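Exotoxin type A (Streptococcus pyogenes phage T12, PDB 1FNU) is a superantigen, the scarlet fever toxin, that probably activates T cells by bridging MHC class II molecules and T-cell receptors, as its family does. Local coordinates at residues Ile117-Ser122 / Ser212-Tyr217; Thr169-Phe174 / Ser181-Phe186; Lys138-Gln143 / Leu207-Ser212. One frame throughout, in Å; residues are numbered along the deposited sequence.

Interaction 1 of 3, residues Ile117-Ser122 / Ser212-Tyr217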
loop_
_atom_site.group_PDB
_atom_site.type_symbol
_atom_site.label_atom_id
_atom_site.label_comp_id
_atom_site.label_asym_id
_atom_site.label_seq_id
_atom_site.Cartn_x
_atom_site.Cartn_y
_atom_site.Cartn_z
ATOM N N ILE A 117 -30.414 -7.033 26.692
ATOM C CA ILE A 117 -31.315 -6.467 25.703
ATOM C C ILE A 117 -31.878 -7.573 24.827
ATOM O O ILE A 117 -31.135 -8.374 24.226
ATOM C CB ILE A 117 -30.582 -5.398 24.862
ATOM C CG1 ILE A 117 -29.949 -4.361 25.817
ATOM C CG2 ILE A 117 -31.523 -4.787 23.859
ATOM C CD1 ILE A 117 -29.221 -3.271 25.092
ATOM N N VAL A 118 -33.197 -7.652 24.778
ATOM C CA VAL A 118 -33.857 -8.673 23.973
ATOM C C VAL A 118 -33.827 -8.297 22.490
ATOM O O VAL A 118 -34.162 -7.165 22.114
ATOM C CB VAL A 118 -35.291 -8.900 24.502
ATOM C CG1 VAL A 118 -36.222 -9.333 23.395
ATOM C CG2 VAL A 118 -35.213 -9.940 25.636
ATOM N N VAL A 119 -33.370 -9.239 21.651
ATOM C CA VAL A 119 -33.259 -8.976 20.217
ATOM C C VAL A 119 -34.344 -9.687 19.446
ATOM O O VAL A 119 -34.413 -10.899 19.470
ATOM C CB VAL A 119 -31.835 -9.401 19.680
ATOM C CG1 VAL A 119 -31.749 -9.204 18.188
ATOM C CG2 VAL A 119 -30.736 -8.597 20.392
ATOM N N LYS A 120 -35.175 -8.912 18.761
ATOM C CA LYS A 120 -36.282 -9.423 17.980
ATOM C C LYS A 120 -35.923 -9.767 16.563
ATOM O O LYS A 120 -35.688 -8.874 15.767
ATOM C CB LYS A 120 -37.427 -8.422 17.950
ATOM C CG LYS A 120 -38.353 -8.463 19.207
ATOM C CD LYS A 120 -39.471 -7.408 19.059
ATOM C CE LYS A 120 -39.947 -6.826 20.409
ATOM N NZ LYS A 120 -40.443 -5.377 20.212
ATOM N N VAL A 121 -35.925 -11.057 16.240
ATOM C CA VAL A 121 -35.619 -11.457 14.887
ATOM C C VAL A 121 -36.830 -11.935 14.090
ATOM O O VAL A 121 -37.591 -12.790 14.557
ATOM C CB VAL A 121 -34.565 -12.599 14.856
ATOM C CG1 VAL A 121 -34.218 -12.933 13.399
ATOM C CG2 VAL A 121 -33.286 -12.201 15.621
ATOM N N SER A 122 -37.004 -11.363 12.889
ATOM C CA SER A 122 -38.049 -11.763 11.939
ATOM C C SER A 122 -37.313 -12.401 10.783
ATOM O O SER A 122 -36.209 -11.986 10.461
ATOM C CB SER A 122 -38.804 -10.586 11.339
ATOM O OG SER A 122 -39.498 -9.889 12.336
ATOM N N SER A 212 -33.132 1.479 24.382
ATOM C CA SER A 212 -33.073 1.348 22.930
ATOM C C SER A 212 -33.481 -0.087 22.547
ATOM O O SER A 212 -33.161 -1.032 23.239
ATOM C CB SER A 212 -31.644 1.668 22.461
ATOM O OG SER A 212 -31.283 3.007 22.718
ATOM N N GLN A 213 -34.224 -0.251 21.465
ATOM C CA GLN A 213 -34.613 -1.611 21.033
ATOM C C GLN A 213 -33.899 -2.114 19.734
ATOM O O GLN A 213 -33.664 -1.335 18.791
ATOM C CB GLN A 213 -36.113 -1.659 20.831
ATOM C CG GLN A 213 -36.837 -2.095 22.047
ATOM C CD GLN A 213 -38.313 -1.768 21.913
ATOM O OE1 GLN A 213 -38.860 -0.904 22.650
ATOM N NE2 GLN A 213 -38.973 -2.415 20.932
ATOM N N ILE A 214 -33.583 -3.415 19.710
ATOM C CA ILE A 214 -32.901 -3.995 18.547
ATOM C C ILE A 214 -33.857 -4.923 17.868
ATOM O O ILE A 214 -34.472 -5.772 18.501
ATOM C CB ILE A 214 -31.702 -4.832 18.944
ATOM C CG1 ILE A 214 -30.728 -4.008 19.821
ATOM C CG2 ILE A 214 -31.042 -5.318 17.678
ATOM C CD1 ILE A 214 -29.629 -4.867 20.572
ATOM N N GLU A 215 -33.970 -4.750 16.575
ATOM C CA GLU A 215 -34.825 -5.542 15.725
ATOM C C GLU A 215 -34.045 -6.032 14.502
ATOM O O GLU A 215 -33.383 -5.241 13.803
ATOM C CB GLU A 215 -35.976 -4.668 15.263
ATOM C CG GLU A 215 -37.192 -4.796 16.172
ATOM C CD GLU A 215 -38.200 -3.771 15.847
ATOM O OE1 GLU A 215 -38.286 -3.369 14.666
ATOM O OE2 GLU A 215 -38.929 -3.370 16.789
ATOM N N VAL A 216 -34.131 -7.336 14.257
ATOM C CA VAL A 216 -33.470 -7.946 13.115
ATOM C C VAL A 216 -34.410 -8.529 12.049
ATOM O O VAL A 216 -35.219 -9.402 12.380
ATOM C CB VAL A 216 -32.543 -9.077 13.572
ATOM C CG1 VAL A 216 -32.045 -9.809 12.374
ATOM C CG2 VAL A 216 -31.370 -8.515 14.334
ATOM N N TYR A 217 -34.226 -8.104 10.776
ATOM C CA TYR A 217 -35.027 -8.574 9.597
ATOM C C TYR A 217 -34.241 -9.334 8.504
ATOM O O TYR A 217 -33.420 -8.739 7.787
ATOM C CB TYR A 217 -35.721 -7.399 8.923
ATOM C CG TYR A 217 -36.665 -6.668 9.830
ATOM C CD1 TYR A 217 -36.205 -5.628 10.668
ATOM C CD2 TYR A 217 -38.014 -7.065 9.929
ATOM C CE1 TYR A 217 -37.070 -5.012 11.586
ATOM C CE2 TYR A 217 -38.880 -6.460 10.843
ATOM C CZ TYR A 217 -38.398 -5.442 11.672
ATOM O OH TYR A 217 -39.207 -4.921 12.662
HETATM O O HOH W 1 -35.047 -4.677 22.089
#
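Ile-214 holds CG1 anti to its own carbonyl carbon (chi1 -55°), and an extended chi2 then carries CD1 to the methyl groups of Ile-117 and Val-119. CD1 of Ile-214 lies 3.8 Å from Ile-117 CG2, and these two side chains cross at about a right angle. Val-119 turns CG1 anti to its backbone N, which leaves it 3.9 Å from Val-216 CG2, while Val-121 and Val-216 stand side by side and point the same way. Both segments are strands of the beta-grasp domain, neighbours in its mixed sheet, and they run parallel with axes at 22°. Helix 142-157 packs on the face that carries Val-119, Val-121, Ile-214 and Val-216, its Val-149 touching Val-119 and Val-216. Three hydrogen bonds form the ladder: Lys-120 N to Ile-214 O, Val-216 N to Lys-120 O and Ser-122 N to Val-216 O. The pair splays toward its start, from 4.5 Å between Val-121 CA and Val-216 CA to 7.5 Å between Ile-117 CA and Gln-213 CA. A water bridges there, donating to Val-118 O at 2.6 Å and accepting from Ile-214 N at 3.1 Å. On the face of Lys-120, Ser-122, Glu-215 and Tyr-217, Tyr-217 OH donates to Glu-215 OE1 (2.7 Å) from above the carboxylate plane.

Interaction 2 of 3, residues Thr169-Phe174 / Ser181-Phe186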
loop_
_atom_site.group_PDB
_atom_site.type_symbol
_atom_site.label_atom_id
_atom_site.label_comp_id
_atom_site.label_asym_id
_atom_site.label_seq_id
_atom_site.Cartn_x
_atom_site.Cartn_y
_atom_site.Cartn_z
ATOM N N THR A 169 -31.137 -11.454 2.368
ATOM C CA THR A 169 -30.974 -10.081 2.750
ATOM C C THR A 169 -31.063 -10.037 4.250
ATOM O O THR A 169 -31.562 -10.972 4.867
ATOM C CB THR A 169 -31.976 -9.156 2.107
ATOM O OG1 THR A 169 -33.294 -9.477 2.529
ATOM C CG2 THR A 169 -31.891 -9.225 0.616
ATOM N N GLY A 170 -30.470 -8.994 4.833
ATOM C CA GLY A 170 -30.485 -8.855 6.279
ATOM C C GLY A 170 -30.145 -7.454 6.746
ATOM O O GLY A 170 -29.335 -6.791 6.120
ATOM N N TYR A 171 -30.802 -6.950 7.784
ATOM C CA TYR A 171 -30.480 -5.644 8.306
ATOM C C TYR A 171 -30.863 -5.639 9.768
ATOM O O TYR A 171 -31.618 -6.520 10.265
ATOM C CB TYR A 171 -31.097 -4.493 7.502
ATOM C CG TYR A 171 -32.594 -4.270 7.595
ATOM C CD1 TYR A 171 -33.148 -3.478 8.597
ATOM C CD2 TYR A 171 -33.463 -4.886 6.671
ATOM C CE1 TYR A 171 -34.586 -3.291 8.667
ATOM C CE2 TYR A 171 -34.845 -4.703 6.731
ATOM C CZ TYR A 171 -35.396 -3.910 7.703
ATOM O OH TYR A 171 -36.741 -3.637 7.594
ATOM N N ILE A 172 -30.227 -4.737 10.495
ATOM C CA ILE A 172 -30.474 -4.639 11.930
ATOM C C ILE A 172 -30.908 -3.190 12.102
ATOM O O ILE A 172 -30.326 -2.276 11.482
ATOM C CB ILE A 172 -29.217 -4.949 12.715
ATOM C CG1 ILE A 172 -29.517 -4.845 14.214
ATOM C CG2 ILE A 172 -28.094 -4.005 12.276
ATOM C CD1 ILE A 172 -28.397 -5.313 15.073
ATOM N N LYS A 173 -31.940 -2.998 12.907
ATOM C CA LYS A 173 -32.522 -1.678 13.110
ATOM C C LYS A 173 -32.451 -1.327 14.567
ATOM O O LYS A 173 -32.786 -2.120 15.424
ATOM C CB LYS A 173 -33.988 -1.660 12.653
ATOM C CG LYS A 173 -34.782 -0.390 13.026
ATOM C CD LYS A 173 -36.261 -0.454 12.562
ATOM C CE LYS A 173 -37.039 0.867 12.866
ATOM N NZ LYS A 173 -38.377 1.033 12.093
ATOM N N PHE A 174 -31.951 -0.132 14.817
ATOM C CA PHE A 174 -31.795 0.371 16.159
ATOM C C PHE A 174 -32.886 1.440 16.381
ATOM O O PHE A 174 -33.107 2.341 15.547
ATOM C CB PHE A 174 -30.383 0.919 16.323
ATOM C CG PHE A 174 -29.331 -0.140 16.492
ATOM C CD1 PHE A 174 -29.214 -0.808 17.681
ATOM C CD2 PHE A 174 -28.449 -0.463 15.436
ATOM C CE1 PHE A 174 -28.246 -1.781 17.855
ATOM C CE2 PHE A 174 -27.486 -1.415 15.589
ATOM C CZ PHE A 174 -27.378 -2.085 16.808
ATOM N N SER A 181 -34.623 6.435 14.349
ATOM C CA SER A 181 -34.222 5.015 14.347
ATOM C C SER A 181 -33.159 4.936 13.189
ATOM O O SER A 181 -33.047 5.883 12.382
ATOM C CB SER A 181 -35.448 4.139 14.002
ATOM O OG SER A 181 -35.878 4.404 12.640
ATOM N N PHE A 182 -32.348 3.868 13.136
ATOM C CA PHE A 182 -31.384 3.703 12.026
ATOM C C PHE A 182 -31.071 2.223 11.748
ATOM O O PHE A 182 -31.425 1.319 12.535
ATOM C CB PHE A 182 -30.075 4.559 12.235
ATOM C CG PHE A 182 -29.360 4.294 13.523
ATOM C CD1 PHE A 182 -28.447 3.272 13.643
ATOM C CD2 PHE A 182 -29.703 5.001 14.658
ATOM C CE1 PHE A 182 -27.889 2.944 14.876
ATOM C CE2 PHE A 182 -29.161 4.693 15.930
ATOM C CZ PHE A 182 -28.251 3.658 16.043
ATOM N N TRP A 183 -30.409 1.933 10.636
ATOM C CA TRP A 183 -30.208 0.533 10.436
ATOM C C TRP A 183 -28.934 0.301 9.678
ATOM O O TRP A 183 -28.388 1.257 9.123
ATOM C CB TRP A 183 -31.424 -0.096 9.718
ATOM C CG TRP A 183 -31.763 0.569 8.470
ATOM C CD1 TRP A 183 -32.670 1.573 8.273
ATOM C CD2 TRP A 183 -31.179 0.296 7.191
ATOM N NE1 TRP A 183 -32.695 1.937 6.936
ATOM C CE2 TRP A 183 -31.784 1.167 6.255
ATOM C CE3 TRP A 183 -30.197 -0.611 6.740
ATOM C CZ2 TRP A 183 -31.438 1.165 4.882
ATOM C CZ3 TRP A 183 -29.853 -0.611 5.358
ATOM C CH2 TRP A 183 -30.474 0.269 4.456
ATOM N N PHE A 184 -28.429 -0.937 9.751
ATOM C CA PHE A 184 -27.194 -1.325 9.055
ATOM C C PHE A 184 -27.524 -2.554 8.180
ATOM O O PHE A 184 -28.196 -3.486 8.649
ATOM C CB PHE A 184 -26.091 -1.775 10.040
ATOM C CG PHE A 184 -25.699 -0.757 11.076
ATOM C CD1 PHE A 184 -25.624 0.563 10.783
ATOM C CD2 PHE A 184 -25.359 -1.176 12.356
ATOM C CE1 PHE A 184 -25.222 1.475 11.768
ATOM C CE2 PHE A 184 -24.945 -0.227 13.338
ATOM C CZ PHE A 184 -24.893 1.059 13.011
ATOM N N ASP A 185 -27.047 -2.546 6.925
ATOM C CA ASP A 185 -27.184 -3.680 5.995
ATOM C C ASP A 185 -26.196 -4.809 6.394
ATOM O O ASP A 185 -24.986 -4.558 6.491
ATOM C CB ASP A 185 -26.852 -3.222 4.586
ATOM C CG ASP A 185 -27.397 -4.141 3.571
ATOM O OD1 ASP A 185 -27.380 -5.369 3.882
ATOM O OD2 ASP A 185 -27.827 -3.666 2.499
ATOM N N PHE A 186 -26.685 -6.015 6.668
ATOM C CA PHE A 186 -25.795 -7.109 7.013
ATOM C C PHE A 186 -24.874 -7.491 5.856
ATOM O O PHE A 186 -23.892 -8.171 6.063
ATOM C CB PHE A 186 -26.539 -8.373 7.460
ATOM C CG PHE A 186 -27.139 -8.309 8.869
ATOM C CD1 PHE A 186 -26.766 -7.330 9.775
ATOM C CD2 PHE A 186 -27.982 -9.323 9.312
ATOM C CE1 PHE A 186 -27.190 -7.338 11.103
ATOM C CE2 PHE A 186 -28.436 -9.360 10.677
ATOM C CZ PHE A 186 -28.026 -8.346 11.574
HETATM O O HOH W 2 -29.475 -7.169 3.071
#
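Ile-172 and Phe-184 form a hydrogen-bonded antiparallel pair, linked by Ile-172 N to Phe-184 O (3.0 Å) and by Phe-184 N to Ile-172 O. Phe-174 and Phe-182 repeat the pattern, and Phe-186 N adds a bond to Gly-170 O, approaching from 45° above the carbonyl plane. The segments are the two arms of a beta hairpin at one margin of the beta-grasp sheet.

An aromatic cluster occupies the face that carries Phe-174, Phe-182 and Phe-184. Phe-182 holds CG between its backbone N and carbonyl carbon (chi1 56°), and CB of Phe-174 makes a CH-pi contact over one face of its ring, 3.8 Å from the centroid. The Phe-174 and Phe-182 rings are nearly parallel but slid apart, whereas the Phe-184 ring is turned 64° to that of Phe-174, with Phe-174 CE2 and Phe-184 CE2 3.6 Å apart. On the other face the Tyr-171 and Trp-183 rings meet obliquely, Tyr-171 CD1 lying 4.0 Å from Trp-183 CB. Apolar packing continues where Phe-186 CE1 meets Ile-172 CB (3.5 Å), the two side chains crossing at about a right angle.

Polar contacts gather at Asp-185. A water accepts from Gly-170 N at 2.7 Å and lies 2.9 Å from Asp-185 OD1, which also accepts a hydrogen bond from Phe-187 N, while OD2 accepts one from His-10 N. With backbone donors at both oxygens, the buried carboxylate is probably stabilised in its ionised form.

Interaction 3 of 3, residues Lys138-Gln143 / Leu207-Ser212. Unlike the reference sequence in segment 207-212: Asn-209 (reference Ser), Lys-210 (reference Asn).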
loop_
_atom_site.group_PDB
_atom_site.type_symbol
_atom_site.label_atom_id
_atom_site.label_comp_id
_atom_site.label_asym_id
_atom_site.label_seq_id
_atom_site.Cartn_x
_atom_site.Cartn_y
_atom_site.Cartn_z
ATOM N N LYS A 138 -23.617 2.060 29.936
ATOM C CA LYS A 138 -24.843 2.847 29.988
ATOM C C LYS A 138 -25.124 3.375 28.578
ATOM O O LYS A 138 -26.250 3.282 28.072
ATOM C CB LYS A 138 -24.671 4.011 30.969
ATOM C CG LYS A 138 -24.444 3.530 32.463
ATOM C CD LYS A 138 -24.047 4.708 33.409
ATOM C CE LYS A 138 -23.805 4.348 34.887
ATOM N NZ LYS A 138 -23.635 5.706 35.562
ATOM N N MET A 139 -24.095 3.980 27.982
ATOM C CA MET A 139 -24.175 4.469 26.621
ATOM C C MET A 139 -23.204 3.554 25.823
ATOM O O MET A 139 -21.955 3.557 26.012
ATOM C CB MET A 139 -23.770 5.955 26.500
ATOM C CG MET A 139 -24.680 6.998 27.158
ATOM S SD MET A 139 -26.460 7.196 26.703
ATOM C CE MET A 139 -26.613 7.676 24.962
ATOM N N VAL A 140 -23.792 2.759 24.942
ATOM C CA VAL A 140 -23.005 1.791 24.175
ATOM C C VAL A 140 -23.032 2.115 22.708
ATOM O O VAL A 140 -24.047 2.638 22.226
ATOM C CB VAL A 140 -23.633 0.442 24.331
ATOM C CG1 VAL A 140 -23.619 0.095 25.751
ATOM C CG2 VAL A 140 -25.051 0.494 23.932
ATOM N N THR A 141 -21.955 1.844 21.977
ATOM C CA THR A 141 -22.067 2.129 20.549
ATOM C C THR A 141 -22.965 1.094 19.898
ATOM O O THR A 141 -23.078 0.004 20.378
ATOM C CB THR A 141 -20.704 2.123 19.763
ATOM O OG1 THR A 141 -20.208 0.794 19.674
ATOM C CG2 THR A 141 -19.665 3.028 20.458
ATOM N N ALA A 142 -23.661 1.494 18.829
ATOM C CA ALA A 142 -24.498 0.562 18.050
ATOM C C ALA A 142 -23.504 -0.582 17.574
ATOM O O ALA A 142 -23.827 -1.798 17.555
ATOM C CB ALA A 142 -25.066 1.317 16.838
ATOM N N GLN A 143 -22.291 -0.167 17.206
ATOM C CA GLN A 143 -21.317 -1.134 16.787
ATOM C C GLN A 143 -21.200 -2.311 17.775
ATOM O O GLN A 143 -21.261 -3.527 17.414
ATOM C CB GLN A 143 -19.922 -0.448 16.590
ATOM C CG GLN A 143 -18.854 -1.409 16.019
ATOM C CD GLN A 143 -17.504 -0.821 15.794
ATOM O OE1 GLN A 143 -17.248 0.336 16.101
ATOM N NE2 GLN A 143 -16.597 -1.630 15.272
ATOM N N LEU A 207 -25.955 4.805 21.943
ATOM C CA LEU A 207 -27.274 5.006 22.493
ATOM C C LEU A 207 -27.416 4.464 23.843
ATOM O O LEU A 207 -26.584 3.739 24.317
ATOM C CB LEU A 207 -28.337 4.476 21.583
ATOM C CG LEU A 207 -27.789 3.211 20.970
ATOM C CD1 LEU A 207 -27.900 2.192 21.988
ATOM C CD2 LEU A 207 -28.553 2.865 19.762
ATOM N N ASP A 208 -28.504 4.854 24.479
ATOM C CA ASP A 208 -28.756 4.450 25.855
ATOM C C ASP A 208 -29.186 2.969 25.862
ATOM O O ASP A 208 -30.236 2.621 25.317
ATOM C CB ASP A 208 -29.835 5.424 26.296
ATOM C CG ASP A 208 -30.429 5.139 27.676
ATOM O OD1 ASP A 208 -30.067 4.101 28.279
ATOM O OD2 ASP A 208 -31.272 6.033 28.083
ATOM N N ASN A 209 -28.421 2.084 26.463
ATOM C CA ASN A 209 -28.879 0.720 26.394
ATOM C C ASN A 209 -30.101 0.323 27.198
ATOM O O ASN A 209 -30.630 -0.760 26.957
ATOM C CB ASN A 209 -27.766 -0.235 26.739
ATOM C CG ASN A 209 -27.179 0.066 28.017
ATOM O OD1 ASN A 209 -27.207 1.185 28.418
ATOM N ND2 ASN A 209 -26.593 -0.913 28.675
ATOM N N LYS A 210 -30.566 1.170 28.123
ATOM C CA LYS A 210 -31.726 0.810 28.927
ATOM C C LYS A 210 -32.932 1.059 28.065
ATOM O O LYS A 210 -33.896 0.316 28.129
ATOM C CB LYS A 210 -31.872 1.704 30.194
ATOM C CG LYS A 210 -32.843 1.125 31.302
ATOM C CD LYS A 210 -32.183 -0.103 31.937
ATOM C CE LYS A 210 -30.796 0.289 32.596
ATOM N NZ LYS A 210 -29.775 -0.815 32.994
ATOM N N THR A 211 -32.894 2.091 27.247
ATOM C CA THR A 211 -34.072 2.394 26.434
ATOM C C THR A 211 -34.025 2.294 24.913
ATOM O O THR A 211 -34.838 2.926 24.215
ATOM C CB THR A 211 -34.599 3.785 26.747
ATOM O OG1 THR A 211 -33.694 4.776 26.222
ATOM C CG2 THR A 211 -34.768 3.931 28.259
ATOM N N SER A 212 -33.132 1.479 24.382
ATOM C CA SER A 212 -33.073 1.348 22.930
ATOM C C SER A 212 -33.481 -0.087 22.547
ATOM O O SER A 212 -33.161 -1.032 23.239
ATOM C CB SER A 212 -31.644 1.668 22.461
ATOM O OG SER A 212 -31.283 3.007 22.718
#
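Met-139 curls over the strand of Asp-208, bent at both chi2 (-59°) and chi3, instead of running out from its own strand. The second torsion places SD 3.8 Å from Asp-208 CB, and the third swings CE back over the backbone to 3.4 Å from Asp-208 N. The thioether thus lies against the main chain as much as against the carboxylate-bearing side chain.

On the other face Val-140 and Leu-207 meet. With CG1 anti to the carbonyl carbon (chi1 -60°), Val-140 has CG2 between its backbone N and carbonyl carbon, from where this single methyl touches Leu-207 CD1 at 3.8 Å and Asn-209 CB at 4.0 Å. Leu-207 also holds CG between N and carbonyl carbon, at a chi1 of 37°; beyond this pair its side chain reaches Phe-182.

Beneath these side chains, Val-140 and Leu-207 exchange two backbone hydrogen bonds, Val-140 N to Leu-207 O (3.0 Å) and Leu-207 N to Val-140 O (2.9 Å). A third bond, Asn-209 N to Lys-138 O, is less certain because the modelled Asn-209 amide crowds that oxygen; Asn-209 also departs from the reference sequence.

OD1 of Asp-208 accepts from Lys-210 N at 3.0 Å, the donor standing above the carboxylate plane. Ser-212 OG donates to Asp-208 O (2.8 Å), a second tie across the same turn. At the far end Thr-141 OG1 caps the helix by bonding Glu-144 N. The whole is a short antiparallel two-stranded ladder of the beta-grasp domain, followed by an Asx turn that leads from one strand toward strand 212-219, and by an N-cap that leads the other into helix 142-157.

The three contacts are linked in one beta-grasp domain. Interactions 1 and 2, with centres about 10 Å apart, belong to one mixed sheet, since strands 212-219 and 169-176 are neighbours in it: Glu-215 O and Lys-173 N lie 2.8 Å apart, a probable hydrogen bond. Ile-214 of interaction 1 also packs on Ile-172, CG2 to CD1 at 3.7 Å. Interaction 3 shares Ser-212 with interaction 1, because the turn after strand 206-208 feeds strand 212-219; their centres are about 13 Å apart. It meets interaction 2 through side chains, Phe-182 CZ being 3.8 Å from Leu-207 CD2 and Phe-184 CE2 3.8 Å from Ala-142 CB, at the start of helix 142-157.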